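Local structure of SusD superfamily protein (Bacteroides vulgatus, 3MYV) at residues L119-F122 / D123-C127; L212-Q215 / L216-A220; L269-Y272 / G273-G277. The protein probably binds polysaccharide at the bacterial outer membrane as a SusD-like glycan-binding protein. All coordinates share one frame; numbering follows the deposited sequence. Where two conformers were deposited one is given.

Interaction 1 of 3, residues L119-F122 / D123-C127; sequences LCQF and DLTRC. With EDO (1,2-ethanediol), chain I.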
ATOM      1  N   LEU A 119       5.973  -8.496  -2.439  1.00 11.29           N
ATOM      2  CA  LEU A 119       5.000  -7.615  -1.795  1.00 10.55           C
ATOM      3  C   LEU A 119       4.808  -7.931  -0.302  1.00 11.53           C
ATOM      4  O   LEU A 119       4.874  -7.030   0.554  1.00 11.07           O
ATOM      5  CB  LEU A 119       3.659  -7.707  -2.531  1.00 13.56           C
ATOM      6  CG  LEU A 119       2.530  -6.833  -2.000  1.00 15.64           C
ATOM      7  CD1 LEU A 119       2.992  -5.370  -1.915  1.00 12.83           C
ATOM      8  CD2 LEU A 119       1.307  -6.970  -2.913  1.00 17.27           C
ATOM      9  N   CYS A 120       4.636  -9.215   0.008  1.00 11.81           N
ATOM     10  CA  CYS A 120       4.451  -9.652   1.382  1.00 12.00           C
ATOM     11  C   CYS A 120       5.660  -9.274   2.228  1.00 11.39           C
ATOM     12  O   CYS A 120       5.532  -8.686   3.314  1.00 10.42           O
ATOM     13  CB  CYS A 120       4.261 -11.159   1.436  1.00 15.09           C
ATOM     14  SG  CYS A 120       2.646 -11.692   0.821  1.00 16.60           S
ATOM     15  N   GLN A 121       6.844  -9.606   1.741  1.00 13.18           N
ATOM     16  CA  GLN A 121       8.044  -9.287   2.531  1.00 11.47           C
ATOM     17  C   GLN A 121       8.226  -7.787   2.688  1.00 12.04           C
ATOM     18  O   GLN A 121       8.684  -7.299   3.752  1.00 10.09           O
ATOM     19  CB  GLN A 121       9.277  -9.955   1.942  1.00 13.91           C
ATOM     20  CG  GLN A 121      10.485  -9.917   2.930  1.00 12.07           C
ATOM     21  CD  GLN A 121      10.313 -10.888   4.094  1.00 15.08           C
ATOM     22  OE1 GLN A 121      10.149 -12.097   3.875  1.00 14.03           O
ATOM     23  NE2 GLN A 121      10.435 -10.375   5.342  1.00 13.89           N
ATOM     24  N   PHE A 122       7.882  -7.026   1.645  1.00 12.50           N
ATOM     25  CA  PHE A 122       7.990  -5.556   1.700  1.00 11.84           C
ATOM     26  C   PHE A 122       7.083  -4.975   2.777  1.00 13.41           C
ATOM     27  O   PHE A 122       7.518  -4.173   3.600  1.00 12.18           O
ATOM     28  CB  PHE A 122       7.694  -4.936   0.323  1.00 13.15           C
ATOM     29  CG  PHE A 122       7.580  -3.416   0.328  1.00 13.63           C
ATOM     30  CD1 PHE A 122       8.677  -2.620   0.634  1.00 11.58           C
ATOM     31  CD2 PHE A 122       6.406  -2.790  -0.047  1.00 16.35           C
ATOM     32  CE1 PHE A 122       8.573  -1.224   0.613  1.00 15.75           C
ATOM     33  CE2 PHE A 122       6.304  -1.401  -0.086  1.00 17.32           C
ATOM     34  CZ  PHE A 122       7.402  -0.619   0.242  1.00 12.64           C
ATOM     35  N   ASP A 123       5.832  -5.425   2.795  1.00 11.74           N
ATOM     36  CA  ASP A 123       4.886  -4.985   3.807  1.00 13.27           C
ATOM     37  C   ASP A 123       5.356  -5.332   5.225  1.00 13.79           C
ATOM     38  O   ASP A 123       5.380  -4.461   6.110  1.00 14.06           O
ATOM     39  CB  ASP A 123       3.501  -5.542   3.498  1.00 13.97           C
ATOM     40  CG  ASP A 123       2.834  -4.818   2.317  1.00 14.38           C
ATOM     41  OD1 ASP A 123       3.237  -3.665   2.025  1.00 16.05           O
ATOM     42  OD2 ASP A 123       1.926  -5.408   1.678  1.00 15.77           O
ATOM     43  N   LEU A 124       5.822  -6.564   5.423  1.00 13.43           N
ATOM     44  CA  LEU A 124       6.430  -6.938   6.713  1.00 13.27           C
ATOM     45  C   LEU A 124       7.590  -6.037   7.102  1.00 12.89           C
ATOM     46  O   LEU A 124       7.750  -5.708   8.286  1.00 11.58           O
ATOM     47  CB  LEU A 124       6.899  -8.393   6.725  1.00 14.15           C
ATOM     48  CG  LEU A 124       5.775  -9.438   6.764  1.00 14.46           C
ATOM     49  CD1 LEU A 124       6.289 -10.841   6.321  1.00 12.38           C
ATOM     50  CD2 LEU A 124       5.100  -9.493   8.144  1.00 13.44           C
ATOM     51  N   THR A 125       8.384  -5.648   6.120  1.00 11.72           N
ATOM     52  CA  THR A 125       9.548  -4.819   6.364  1.00 12.70           C
ATOM     53  C   THR A 125       9.126  -3.411   6.765  1.00 12.42           C
ATOM     54  O   THR A 125       9.666  -2.839   7.727  1.00 12.35           O
ATOM     55  CB  THR A 125      10.475  -4.796   5.152  1.00 13.05           C
ATOM     56  OG1 THR A 125      10.816  -6.152   4.773  1.00 12.58           O
ATOM     57  CG2 THR A 125      11.726  -3.986   5.448  1.00 16.00           C
ATOM     58  N   ARG A 126       8.172  -2.825   6.045  1.00 14.67           N
ATOM     59  CA  ARG A 126       7.755  -1.467   6.435  1.00 15.11           C
ATOM     60  C   ARG A 126       6.866  -1.391   7.689  1.00 15.06           C
ATOM     61  O   ARG A 126       6.744  -0.317   8.283  1.00 12.77           O
ATOM     62  CB  ARG A 126       7.162  -0.688   5.274  1.00 15.12           C
ATOM     63  CG  ARG A 126       5.920  -1.283   4.669  1.00 15.36           C
ATOM     64  CD  ARG A 126       5.526  -0.405   3.493  1.00 17.66           C
ATOM     65  NE  ARG A 126       4.461  -1.040   2.743  1.00 15.04           N
ATOM     66  CZ  ARG A 126       3.651  -0.445   1.868  1.00 16.41           C
ATOM     67  NH1 ARG A 126       3.701   0.848   1.656  1.00 12.88           N
ATOM     68  NH2 ARG A 126       2.735  -1.164   1.231  1.00 16.16           N
ATOM     69  N   CYS A 127       6.222  -2.500   8.059  1.00 14.93           N
ATOM     70  CA  CYS A 127       5.452  -2.561   9.283  1.00 14.33           C
ATOM     71  C   CYS A 127       6.289  -2.918  10.531  1.00 16.83           C
ATOM     72  O   CYS A 127       5.985  -2.429  11.621  1.00 13.34           O
ATOM     73  CB  CYS A 127       4.303  -3.538   9.135  1.00 15.60           C
ATOM     74  SG  CYS A 127       3.056  -3.010   7.984  1.00 16.22           S
TER
HETATM   75  C1  EDO I 516      -1.088  -0.070   0.037  1.00 34.68           C
HETATM   76  O1  EDO I 516      -0.357   1.015   0.594  1.00 30.09           O
HETATM   77  C2  EDO I 516      -0.455  -0.531  -1.280  1.00 27.42           C
HETATM   78  O2  EDO I 516       0.660  -1.461  -1.062  1.00 23.79           O
HETATM   79  O   HOH W   1      11.473  -7.695   6.861  1.00 12.40           O

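Interaction 2 of 3, residues L212-Q215 / L216-A220; sequences LADQ and LIKDA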
ATOM      1  N   LEU A 212      12.632   3.783 -14.025  1.00 15.07           N
ATOM      2  CA  LEU A 212      11.594   2.763 -14.149  1.00 15.49           C
ATOM      3  C   LEU A 212      10.217   3.400 -14.245  1.00 15.20           C
ATOM      4  O   LEU A 212       9.394   3.003 -15.095  1.00 13.42           O
ATOM      5  CB  LEU A 212      11.647   1.762 -12.978  1.00 16.14           C
ATOM      6  CG  LEU A 212      10.603   0.623 -13.017  1.00 18.91           C
ATOM      7  CD1 LEU A 212      10.572  -0.103 -14.368  1.00 14.79           C
ATOM      8  CD2 LEU A 212      10.864  -0.389 -11.916  1.00 13.26           C
ATOM      9  N   ALA A 213       9.945   4.375 -13.378  1.00 14.17           N
ATOM     10  CA  ALA A 213       8.609   5.018 -13.355  1.00 15.10           C
ATOM     11  C   ALA A 213       8.369   5.716 -14.687  1.00 14.80           C
ATOM     12  O   ALA A 213       7.298   5.613 -15.276  1.00 15.85           O
ATOM     13  CB  ALA A 213       8.481   6.034 -12.192  1.00 13.75           C
ATOM     14  N   ASP A 214       9.398   6.395 -15.173  1.00 13.88           N
ATOM     15  CA  ASP A 214       9.342   7.075 -16.476  1.00 15.17           C
ATOM     16  C   ASP A 214       9.045   6.089 -17.611  1.00 15.80           C
ATOM     17  O   ASP A 214       8.197   6.357 -18.470  1.00 15.74           O
ATOM     18  CB  ASP A 214      10.676   7.804 -16.709  1.00 16.47           C
ATOM     19  CG  ASP A 214      10.746   8.489 -18.077  1.00 21.55           C
ATOM     20  OD1 ASP A 214       9.993   9.449 -18.330  1.00 18.79           O
ATOM     21  OD2 ASP A 214      11.558   8.029 -18.880  1.00 20.75           O
ATOM     22  N   GLN A 215       9.741   4.944 -17.637  1.00 15.42           N
ATOM     23  CA  GLN A 215       9.576   4.019 -18.754  1.00 14.51           C
ATOM     24  C   GLN A 215       8.223   3.342 -18.682  1.00 14.96           C
ATOM     25  O   GLN A 215       7.618   3.049 -19.720  1.00 18.07           O
ATOM     26  CB  GLN A 215      10.681   2.953 -18.782  1.00 15.12           C
ATOM     27  CG  GLN A 215      10.674   2.128 -20.081  1.00 17.84           C
ATOM     28  CD  GLN A 215      10.891   2.993 -21.313  1.00 17.51           C
ATOM     29  OE1 GLN A 215      11.904   3.689 -21.421  1.00 24.84           O
ATOM     30  NE2 GLN A 215       9.946   2.962 -22.239  1.00 17.40           N
ATOM     31  N   LEU A 216       7.758   3.076 -17.458  1.00 14.48           N
ATOM     32  CA  LEU A 216       6.463   2.435 -17.237  1.00 14.70           C
ATOM     33  C   LEU A 216       5.341   3.345 -17.728  1.00 13.79           C
ATOM     34  O   LEU A 216       4.371   2.881 -18.356  1.00 16.13           O
ATOM     35  CB  LEU A 216       6.300   2.099 -15.726  1.00 13.97           C
ATOM     36  CG  LEU A 216       5.026   1.389 -15.265  1.00 15.62           C
ATOM     37  CD1 LEU A 216       4.835   0.102 -16.024  1.00 18.60           C
ATOM     38  CD2 LEU A 216       5.061   1.105 -13.731  1.00 12.50           C
ATOM     39  N   ILE A 217       5.451   4.641 -17.442  1.00 14.44           N
ATOM     40  CA  ILE A 217       4.467   5.615 -17.928  1.00 15.07           C
ATOM     41  C   ILE A 217       4.487   5.669 -19.451  1.00 16.59           C
ATOM     42  O   ILE A 217       3.427   5.671 -20.101  1.00 16.27           O
ATOM     43  CB  ILE A 217       4.721   7.017 -17.351  1.00 16.36           C
ATOM     44  CG1 ILE A 217       4.436   7.043 -15.837  1.00 21.46           C
ATOM     45  CG2 ILE A 217       3.873   8.055 -18.021  1.00 19.85           C
ATOM     46  CD1 ILE A 217       5.085   8.227 -15.148  1.00 14.38           C
ATOM     47  N   LYS A 218       5.696   5.678 -20.022  1.00 17.73           N
ATOM     48  CA  LYS A 218       5.829   5.704 -21.470  1.00 17.17           C
ATOM     49  C   LYS A 218       5.217   4.455 -22.102  1.00 18.23           C
ATOM     50  O   LYS A 218       4.490   4.563 -23.110  1.00 19.03           O
ATOM     51  CB  LYS A 218       7.280   5.862 -21.881  1.00 15.99           C
ATOM     52  CG  LYS A 218       7.838   7.251 -21.615  1.00 20.07           C
ATOM     53  CD  LYS A 218       9.324   7.276 -21.777  1.00 17.72           C
ATOM     54  CE  LYS A 218       9.866   8.683 -21.829  1.00 22.17           C
ATOM     55  NZ  LYS A 218      11.360   8.602 -21.613  1.00 19.89           N
ATOM     56  N   ASP A 219       5.475   3.292 -21.490  1.00 17.99           N
ATOM     57  CA  ASP A 219       4.935   2.026 -21.989  1.00 17.50           C
ATOM     58  C   ASP A 219       3.404   1.974 -21.877  1.00 18.68           C
ATOM     59  O   ASP A 219       2.735   1.485 -22.790  1.00 20.89           O
ATOM     60  CB  ASP A 219       5.548   0.819 -21.269  1.00 17.56           C
ATOM     61  CG  ASP A 219       7.043   0.673 -21.511  1.00 18.65           C
ATOM     62  OD1 ASP A 219       7.591   1.314 -22.458  1.00 19.47           O
ATOM     63  OD2 ASP A 219       7.684  -0.062 -20.723  1.00 18.47           O
ATOM     64  N   ALA A 220       2.842   2.445 -20.766  1.00 20.46           N
ATOM     65  CA  ALA A 220       1.367   2.576 -20.654  1.00 21.09           C
ATOM     66  C   ALA A 220       0.769   3.414 -21.795  1.00 23.31           C
ATOM     67  O   ALA A 220      -0.284   3.074 -22.366  1.00 21.26           O
ATOM     68  CB  ALA A 220       0.981   3.181 -19.311  1.00 19.78           C
TER
HETATM   69  O   HOH W   2      12.661   6.209 -22.844  1.00 38.05           O

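Interaction 3 of 3, residues L269-Y272 / G273-G277; sequences LNWY and GYQKG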
ATOM      1  N   LEU A 269     -15.021   2.520   6.211  1.00 13.47           N
ATOM      2  CA  LEU A 269     -14.856   3.972   6.028  1.00 12.79           C
ATOM      3  C   LEU A 269     -16.200   4.689   5.823  1.00 14.91           C
ATOM      4  O   LEU A 269     -16.287   5.904   5.914  1.00 15.01           O
ATOM      5  CB  LEU A 269     -13.955   4.290   4.836  1.00 12.61           C
ATOM      6  CG  LEU A 269     -12.436   4.130   4.998  1.00 16.23           C
ATOM      7  CD1 LEU A 269     -11.745   4.809   3.846  1.00 14.66           C
ATOM      8  CD2 LEU A 269     -11.933   4.708   6.318  1.00 14.36           C
ATOM      9  N   ASN A 270     -17.217   3.942   5.461  1.00 12.59           N
ATOM     10  CA  ASN A 270     -18.492   4.556   5.075  1.00 15.05           C
ATOM     11  C   ASN A 270     -19.301   4.999   6.296  1.00 15.40           C
ATOM     12  O   ASN A 270     -19.499   4.238   7.246  1.00 14.75           O
ATOM     13  CB  ASN A 270     -19.293   3.570   4.227  1.00 12.53           C
ATOM     14  CG  ASN A 270     -20.389   4.217   3.473  1.00 11.74           C
ATOM     15  OD1 ASN A 270     -21.439   4.561   4.037  1.00 15.15           O
ATOM     16  ND2 ASN A 270     -20.204   4.343   2.144  1.00 11.36           N
ATOM     17  N   TRP A 271     -19.804   6.224   6.232  1.00 15.87           N
ATOM     18  CA  TRP A 271     -20.572   6.822   7.320  1.00 16.49           C
ATOM     19  C   TRP A 271     -21.785   5.952   7.664  1.00 16.23           C
ATOM     20  O   TRP A 271     -22.145   5.806   8.836  1.00 16.55           O
ATOM     21  CB  TRP A 271     -21.041   8.228   6.912  1.00 16.15           C
ATOM     22  CG  TRP A 271     -21.899   8.914   7.923  1.00 16.16           C
ATOM     23  CD1 TRP A 271     -23.252   8.846   8.032  1.00 18.77           C
ATOM     24  CD2 TRP A 271     -21.447   9.748   8.993  1.00 16.68           C
ATOM     25  NE1 TRP A 271     -23.674   9.577   9.103  1.00 18.68           N
ATOM     26  CE2 TRP A 271     -22.588  10.154   9.707  1.00 17.22           C
ATOM     27  CE3 TRP A 271     -20.178  10.193   9.417  1.00 19.05           C
ATOM     28  CZ2 TRP A 271     -22.513  10.984  10.824  1.00 21.14           C
ATOM     29  CZ3 TRP A 271     -20.102  11.025  10.524  1.00 20.06           C
ATOM     30  CH2 TRP A 271     -21.261  11.411  11.214  1.00 24.81           C
ATOM     31  N   TYR A 272     -22.379   5.383   6.617  1.00 13.55           N
ATOM     32  CA  TYR A 272     -23.585   4.553   6.730  1.00 14.12           C
ATOM     33  C   TYR A 272     -23.298   3.077   7.020  1.00 12.18           C
ATOM     34  O   TYR A 272     -24.237   2.288   7.194  1.00 13.50           O
ATOM     35  CB  TYR A 272     -24.402   4.691   5.459  1.00 11.22           C
ATOM     36  CG  TYR A 272     -24.764   6.137   5.240  1.00 12.21           C
ATOM     37  CD1 TYR A 272     -25.789   6.726   5.969  1.00 13.18           C
ATOM     38  CD2 TYR A 272     -24.018   6.927   4.369  1.00 11.61           C
ATOM     39  CE1 TYR A 272     -26.087   8.083   5.834  1.00 18.20           C
ATOM     40  CE2 TYR A 272     -24.310   8.277   4.195  1.00 17.43           C
ATOM     41  CZ  TYR A 272     -25.346   8.847   4.922  1.00 18.38           C
ATOM     42  OH  TYR A 272     -25.607  10.177   4.761  1.00 20.01           O
ATOM     43  N   GLY A 273     -22.011   2.723   7.042  1.00 12.42           N
ATOM     44  CA  GLY A 273     -21.538   1.362   7.334  1.00 14.43           C
ATOM     45  C   GLY A 273     -21.097   1.306   8.791  1.00 14.85           C
ATOM     46  O   GLY A 273     -21.893   1.553   9.685  1.00 16.78           O
ATOM     47  N   TYR A 274     -19.816   1.045   9.044  1.00 14.54           N
ATOM     48  CA  TYR A 274     -19.370   0.991  10.428  0.60 14.21           C
ATOM     49  C   TYR A 274     -18.707   2.286  10.922  1.00 14.39           C
ATOM     50  O   TYR A 274     -18.305   2.383  12.085  1.00 13.12           O
ATOM     51  CB  TYR A 274     -18.518  -0.261  10.684  0.60 16.15           C
ATOM     52  CG  TYR A 274     -19.311  -1.418  11.276  0.60 16.00           C
ATOM     53  CD1 TYR A 274     -20.053  -1.246  12.437  0.60 17.36           C
ATOM     54  CD2 TYR A 274     -19.309  -2.684  10.689  0.60 14.64           C
ATOM     55  CE1 TYR A 274     -20.780  -2.288  13.002  0.60 20.21           C
ATOM     56  CE2 TYR A 274     -20.017  -3.747  11.264  0.60 12.66           C
ATOM     57  CZ  TYR A 274     -20.755  -3.541  12.422  0.60 12.40           C
ATOM     58  OH  TYR A 274     -21.489  -4.552  13.008  0.60 21.99           O
ATOM     59  N   GLN A 275     -18.593   3.289  10.054  1.00 11.86           N
ATOM     60  CA  GLN A 275     -18.252   4.649  10.493  1.00 13.35           C
ATOM     61  C   GLN A 275     -16.994   4.695  11.362  1.00 12.75           C
ATOM     62  O   GLN A 275     -16.971   5.366  12.384  1.00 13.22           O
ATOM     63  CB  GLN A 275     -19.457   5.246  11.228  1.00 13.41           C
ATOM     64  CG  GLN A 275     -19.534   6.775  11.341  1.00 16.20           C
ATOM     65  CD  GLN A 275     -20.765   7.190  12.118  1.00 25.18           C
ATOM     66  OE1 GLN A 275     -20.757   7.214  13.345  1.00 30.74           O
ATOM     67  NE2 GLN A 275     -21.858   7.457  11.404  1.00 24.94           N
ATOM     68  N   LYS A 276     -15.943   4.009  10.910  1.00 13.57           N
ATOM     69  CA  LYS A 276     -14.735   3.825  11.695  1.00 13.51           C
ATOM     70  C   LYS A 276     -13.753   4.973  11.633  1.00 14.65           C
ATOM     71  O   LYS A 276     -12.874   5.089  12.510  1.00 12.86           O
ATOM     72  CB  LYS A 276     -13.991   2.557  11.302  1.00 15.00           C
ATOM     73  CG  LYS A 276     -14.790   1.243  11.499  1.00 16.91           C
ATOM     74  CD  LYS A 276     -15.272   1.007  12.932  1.00 17.46           C
ATOM     75  CE  LYS A 276     -15.632  -0.472  13.173  1.00 21.39           C
ATOM     76  NZ  LYS A 276     -16.134  -0.673  14.582  1.00 18.81           N
ATOM     77  N   GLY A 277     -13.887   5.811  10.617  1.00 13.78           N
ATOM     78  CA  GLY A 277     -12.926   6.894  10.436  1.00 15.40           C
ATOM     79  C   GLY A 277     -13.429   7.989   9.523  1.00 13.74           C
ATOM     80  O   GLY A 277     -14.408   7.815   8.801  1.00 14.01           O
TER
HETATM   81  O   HOH W   3     -17.149   7.160   8.366  1.00 15.40           O
HETATM   82  O   HOH W   4     -14.309   7.867   5.970  1.00 15.79           O
HETATM   83  O   HOH W   5     -23.646   3.819  10.312  1.00 20.35           O

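Interaction 1 of 3, residues L119-F122 / D123-C127
The guanidinium of R126 lies across F122 CE2 at one side of the phenyl ring, the planes 26° apart, while two of its nitrogens grip a single carboxylate oxygen. F122 CE2 sits over the guanidinium centre, 3.4 Å from R126 CZ. Lower on the same side chain, R126 CD makes a CH-pi contact over the ring face, 4.1 Å from the ring centroid. With CG between its own N and carbonyl carbon (chi1 61°) and the chain extended to NE, the arginine runs back along F122. In the guanidinium plane, R126 NH2 reaches D123 OD1 at 2.7 Å and R126 NE meets the same oxygen at 3.0 Å, a side-on salt bridge. R126 NH2 also donates to ethanediol O2 at 3.1 Å. These are i to i+4 and i to i+3 contacts within helix 103-128, probably part of the helical, TPR-like core expected of a SusD-family protein. D123 OD2 turns instead to the hydroxyls of Y32 and Y33. With an alanine at R126, D123 OD1 loses both donors and its carboxylate would probably be held less firmly, while F122 loses its CH-pi partner. T125 OG1 bonds back to Q121 O at 2.6 Å, from the face of that carbonyl plane opposite to T125 N.

Interaction 2 of 3, residues L212-Q215 / L216-A220
Q215 bends its side chain forward across the carboxylate of D219, one turn further along the helix, and its amide NE2 donates to D219 OD1 at 2.9 Å. The bond is fairly straight (162° at the hydrogen), and the oxygen lies in the amide plane of Q215; seen from the acceptor, however, the nitrogen stands above the carboxylate plane. The bend at chi2 of Q215 (60°) curls the chain so that CG passes alongside the carboxylate, 3.8 Å from D219 OD2, before the amide turns toward OD1. That second carboxylate oxygen, OD2, has its own partner in a salt bridge to R193.

One residue back, D214 pairs with K218 in the same i to i+4 spacing. K218 NZ approaches D214 OD2 on its syn side at 2.8 Å, forming a salt bridge; the lysine chain, extended beyond CG, runs past D214 O, with CG 3.3 Å from that oxygen, before its amine reaches the carboxylate. D214 OD1 is hydrogen-bonded instead to the hydroxyl of Y359. The two polar pairs are joined by a water, which donates to Q215 OE1 and accepts from K218 NZ, each at 3.0 Å.

Beneath them run the regular backbone bonds of an alpha-helix, such as D219 N to Q215 O at 2.8 Å. On helix 206-223, four apolar residues of this stretch face two neighbours: A213 and I217 pack on V337 of helix 334-348, whereas L212 and L216 rest on helix 189-202, through L196 and Y190 among others.

Interaction 3 of 3, residues L269-Y272 / G273-G277
The backbone reverses through a type I beta turn from N270 to G273, and the end-to-end directions of 269-272 and 273-277 differ by 138°. The turn lies in the loop between helix 265-268 and strand 277-279. N270 O is its hub, accepting from G273 N at 2.9 Å and from Q275 N at 3.1 Å; these donors arrive from opposite faces of the carbonyl plane, and that of G273 stands well above it. An Asx turn is superimposed on the same corner, since N270 OD1 accepts from Y272 N at 2.9 Å.

The side chains of W271 and Q275 lie side by side and point the same way. Q275 NE2 sits over the indole face, 3.3 Å from W271 CE2, with the amide plane turned 40° from the ring. With CG of W271 anti to its own nitrogen (chi1 177°), the indole stands beside its carbonyl, so that one amide nitrogen can cover the ring and also make a weak hydrogen bond to W271 O at 3.1 Å. The indole also meets W311 of strand 307-312, while N302 and Y304 of strand 299-304 touch it too. CD1 of W271 in turn lies over the Y272 ring.

Where the loop closes, L269 O and G277 O, two acceptors 3.9 Å apart, are bridged by two waters that each donate to both, one of them at 2.8 Å from L269 O and from G277 O alike.

Overall arrangement
The three contacts follow one another along the chain without touching. Interaction 1 is the most central, with its centre about 10 Å from that of the chain, against about 20 Å for interaction 2 and 21 Å for interaction 3. The latter two lie on opposite sides of the chain centre, their own centres about 36 Å apart. Helix 189-202 offers a structural connection between interactions 1 and 2: it packs against both 119-127 and 212-220, although the nearest atoms of the two interactions are about 13 Å apart. Interaction 3 is a loop packed on strands, and its Y274 side chain lies about 12 Å from the bound sodium ion. The ethanediol bound at interaction 1 also bonds to R198 of helix 189-202 and to Y33, and probably came from the crystallisation liquor.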